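Local coordinates for protein UDP-N-Acetylglucosamine 2-Epimerase (Thermus thermophilus, PDB 1V4V) that probably interconverts UDP-N-acetylglucosamine and UDP-N-acetylmannosamine as a two-domain, homodimeric 2-epimerase of the GT-B clan, at residues A[23-26]-A[27-31]; A[208-211]-A[212-215]. All coordinates share one frame; numbering follows the deposited sequence.

Contact 1. Residues A[23-26]-A[27-31]; sequences PVYL and ALRGI
Val24 and Leu28 meet one turn apart on helix 15-29, in its last two turns before the chain leaves for strand 34-40. The backbone carries the polar part. Ala27 N bonds to Pro23 O, Leu28 N to Val24 O at 2.9 Å, and Arg29 N to Tyr25 O at 3.1 Å, all in the i to i+4 pattern. The next in the series, Gly30 N to Leu26 O, at 3.5 Å, is only a weak bond.

Apolar contact gathers round Val24 and Leu28, both buried. With Val24 CG1 anti to the backbone N (chi1 178°), that methyl runs alongside the Leu28 side chain and touches Leu28 CD1 at 3.8 Å. Leu28 packs on Val8, Leu10 and Leu34 of the strands, while Val24 meets Thr177 of helix 177-188 and Val357 of helix 353-364.

Leu26 and Arg29 lie side by side, and Leu26 also meets Leu184. Leu26 CD2 sits over one face of the guanidinium, off toward its rim, 3.5 Å from Arg29 NH2. Arg29 gets there with CG anti to its own N and a bend at chi3 (64°); Arg29 NH1 comes to the edge of the Tyr25 ring, 4.4 Å from Tyr25 CE2. That ring packs in turn on Leu10, Pro36 and Val38 of the strands of this beta-alpha-beta unit.

The chemistry implies that the exposed arginine is placed largely by apolar contact: a leucine methyl covers part of one guanidinium face without using a polar atom, beside a tyrosine packed on the sheet.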
# COMPACT_ATOMS: atom_id res chain seq x y z
N PRO A 23 -17.69 4.08 17.59
CA PRO A 23 -19.00 3.73 17.03
C PRO A 23 -18.97 2.36 16.34
O PRO A 23 -19.96 1.62 16.36
CB PRO A 23 -19.28 4.86 16.05
CG PRO A 23 -18.56 6.02 16.65
CD PRO A 23 -17.25 5.41 17.10
N VAL A 24 -17.84 2.05 15.71
CA VAL A 24 -17.68 0.77 15.02
C VAL A 24 -17.60 -0.36 16.04
O VAL A 24 -18.26 -1.38 15.91
CB VAL A 24 -16.39 0.77 14.16
CG1 VAL A 24 -16.21 -0.59 13.48
CG2 VAL A 24 -16.47 1.89 13.12
N TYR A 25 -16.79 -0.16 17.07
CA TYR A 25 -16.62 -1.15 18.13
C TYR A 25 -17.97 -1.54 18.75
O TYR A 25 -18.28 -2.72 18.90
CB TYR A 25 -15.73 -0.59 19.23
CG TYR A 25 -15.54 -1.53 20.41
CD1 TYR A 25 -14.50 -2.46 20.43
CD2 TYR A 25 -16.41 -1.49 21.51
CE1 TYR A 25 -14.32 -3.31 21.50
CE2 TYR A 25 -16.24 -2.35 22.59
CZ TYR A 25 -15.19 -3.26 22.58
OH TYR A 25 -14.99 -4.09 23.65
N LEU A 26 -18.75 -0.53 19.11
CA LEU A 26 -20.05 -0.78 19.74
C LEU A 26 -21.04 -1.45 18.80
O LEU A 26 -21.82 -2.29 19.22
CB LEU A 26 -20.61 0.53 20.29
CG LEU A 26 -19.74 1.15 21.40
CD1 LEU A 26 -20.23 2.55 21.74
CD2 LEU A 26 -19.77 0.25 22.64
N ALA A 27 -20.99 -1.08 17.52
CA ALA A 27 -21.89 -1.68 16.54
C ALA A 27 -21.54 -3.16 16.32
O ALA A 27 -22.41 -3.99 16.09
CB ALA A 27 -21.81 -0.92 15.22
N LEU A 28 -20.25 -3.47 16.39
CA LEU A 28 -19.78 -4.84 16.20
C LEU A 28 -20.19 -5.71 17.39
O LEU A 28 -20.51 -6.89 17.23
CB LEU A 28 -18.25 -4.87 16.07
CG LEU A 28 -17.65 -4.41 14.73
CD1 LEU A 28 -16.16 -4.15 14.90
CD2 LEU A 28 -17.90 -5.47 13.67
N ARG A 29 -20.17 -5.12 18.58
CA ARG A 29 -20.54 -5.84 19.79
C ARG A 29 -22.00 -6.29 19.73
O ARG A 29 -22.40 -7.23 20.41
CB ARG A 29 -20.31 -4.96 21.02
CG ARG A 29 -20.32 -5.70 22.34
CD ARG A 29 -19.92 -4.79 23.49
NE ARG A 29 -20.89 -3.72 23.69
CZ ARG A 29 -20.75 -2.74 24.58
NH1 ARG A 29 -19.67 -2.70 25.36
NH2 ARG A 29 -21.68 -1.80 24.69
N GLY A 30 -22.78 -5.61 18.89
CA GLY A 30 -24.19 -5.94 18.76
C GLY A 30 -24.50 -6.94 17.67
O GLY A 30 -25.67 -7.24 17.42
N ILE A 31 -23.47 -7.47 17.02
CA ILE A 31 -23.69 -8.45 15.96
C ILE A 31 -23.36 -9.86 16.43
O ILE A 31 -22.23 -10.15 16.82
CB ILE A 31 -22.84 -8.12 14.71
CG1 ILE A 31 -23.26 -6.76 14.15
CG2 ILE A 31 -23.01 -9.20 13.66
CD1 ILE A 31 -22.53 -6.36 12.89

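Contact 2. Residues A[208-211]-A[212-215]; sequences RENW and PLLS
The turn that leads into helix 214-227 is built here; a 3-10 segment begins at 208-210, ahead of that helix. Two backbone bonds close it: Leu213 N to Asn210 O at 2.7 Å, and Leu214 N to Trp211 O at 3.1 Å, the latter with its donor 61° out of the carbonyl plane. A water extends the pattern, donating to Trp211 O and accepting from Ser215 N at 2.9 Å.

Leu214 lies alongside the indole of Trp211, with Leu214 CD1 3.6 Å from Trp211 CE3. Leu214 CG is 3.3 Å from Trp211 O. One face of the same indole is covered by Arg208 CA, 3.5 Å above its centre. Both Trp211 and Leu214 also touch Val243 of helix 241-251; an alanine in place of Leu214 would probably open a gap between the indole and that helix. Asn210 OD1 approaches Leu213 CD1 at 3.9 Å, while Asn210 ND2 is held by Leu299 O and Asp281 OD1. Glu209 turns away to salt bridges with Arg207 and Arg300.

With i to i+3 bonds interrupted at Pro212, which has no N-H to give, this is a tight 3-10 turn into helix 214-227 after strand 200-203, in the C-terminal Rossmann-like domain of the GT-B fold.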
# COMPACT_ATOMS: atom_id res chain seq x y z
N ARG A 208 -8.28 31.96 15.49
CA ARG A 208 -7.20 32.92 15.69
C ARG A 208 -7.31 34.21 14.88
O ARG A 208 -6.98 35.27 15.39
CB ARG A 208 -5.84 32.27 15.40
CG ARG A 208 -4.70 33.06 16.00
CD ARG A 208 -3.38 32.83 15.30
NE ARG A 208 -2.32 33.65 15.89
CZ ARG A 208 -2.39 34.97 16.02
NH1 ARG A 208 -3.47 35.63 15.62
NH2 ARG A 208 -1.39 35.64 16.57
N GLU A 209 -7.78 34.12 13.64
CA GLU A 209 -7.91 35.31 12.81
C GLU A 209 -8.98 36.28 13.33
O GLU A 209 -8.91 37.48 13.07
CB GLU A 209 -8.22 34.94 11.35
CG GLU A 209 -9.58 34.31 11.11
CD GLU A 209 -9.93 34.24 9.64
OE1 GLU A 209 -10.07 35.31 9.01
OE2 GLU A 209 -10.06 33.12 9.10
N ASN A 210 -9.95 35.75 14.06
CA ASN A 210 -11.02 36.58 14.62
C ASN A 210 -10.58 37.21 15.95
O ASN A 210 -11.27 38.06 16.50
CB ASN A 210 -12.29 35.75 14.86
CG ASN A 210 -13.16 35.64 13.61
OD1 ASN A 210 -12.83 36.16 12.55
ND2 ASN A 210 -14.30 34.96 13.75
N TRP A 211 -9.42 36.79 16.45
CA TRP A 211 -8.88 37.31 17.72
C TRP A 211 -9.16 38.79 17.98
O TRP A 211 -9.81 39.14 18.96
CB TRP A 211 -7.35 37.12 17.78
CG TRP A 211 -6.85 35.80 18.26
CD1 TRP A 211 -5.54 35.42 18.36
CD2 TRP A 211 -7.62 34.69 18.73
NE1 TRP A 211 -5.44 34.15 18.86
CE2 TRP A 211 -6.71 33.67 19.09
CE3 TRP A 211 -8.99 34.44 18.87
CZ2 TRP A 211 -7.12 32.44 19.60
CZ3 TRP A 211 -9.40 33.22 19.37
CH2 TRP A 211 -8.47 32.23 19.73
N PRO A 212 -8.67 39.67 17.09
CA PRO A 212 -8.86 41.12 17.21
C PRO A 212 -10.28 41.63 17.05
O PRO A 212 -10.54 42.81 17.28
CB PRO A 212 -7.92 41.67 16.14
CG PRO A 212 -8.02 40.64 15.07
CD PRO A 212 -7.94 39.35 15.85
N LEU A 213 -11.20 40.75 16.66
CA LEU A 213 -12.60 41.13 16.48
C LEU A 213 -13.43 40.63 17.66
O LEU A 213 -14.62 40.95 17.77
CB LEU A 213 -13.16 40.50 15.20
CG LEU A 213 -12.41 40.67 13.89
CD1 LEU A 213 -13.22 40.00 12.78
CD2 LEU A 213 -12.19 42.15 13.59
N LEU A 214 -12.81 39.84 18.53
CA LEU A 214 -13.53 39.27 19.67
C LEU A 214 -14.28 40.25 20.55
O LEU A 214 -15.40 39.97 20.96
CB LEU A 214 -12.57 38.43 20.53
CG LEU A 214 -12.17 37.08 19.93
CD1 LEU A 214 -11.26 36.35 20.92
CD2 LEU A 214 -13.41 36.25 19.63
N SER A 215 -13.67 41.40 20.85
CA SER A 215 -14.35 42.38 21.68
C SER A 215 -15.60 42.90 20.97
O SER A 215 -16.67 43.00 21.58
CB SER A 215 -13.41 43.54 22.01
OG SER A 215 -14.04 44.45 22.89
O HOH W 1 -10.82 41.82 20.49

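Contacts 1 and 2 share no element: their centres are about 42 Å apart, on opposite sides of the chain's centre, one beside each of the two parallel sheets. Contact 1 closes a helix of the seven-stranded sheet, while contact 2 opens one of the six-stranded sheet. Both are partly buried, but contact 2 lies farther out, its centre about 26 Å from the chain's centre, against about 17 Å for contact 1. Their bonding differs with their place at a helix end and a helix start. The end uses mainly i to i+4 bonds, with side chains packed on strands and on two other helices, whereas the start uses i to i+3 bonds, a water and an indole.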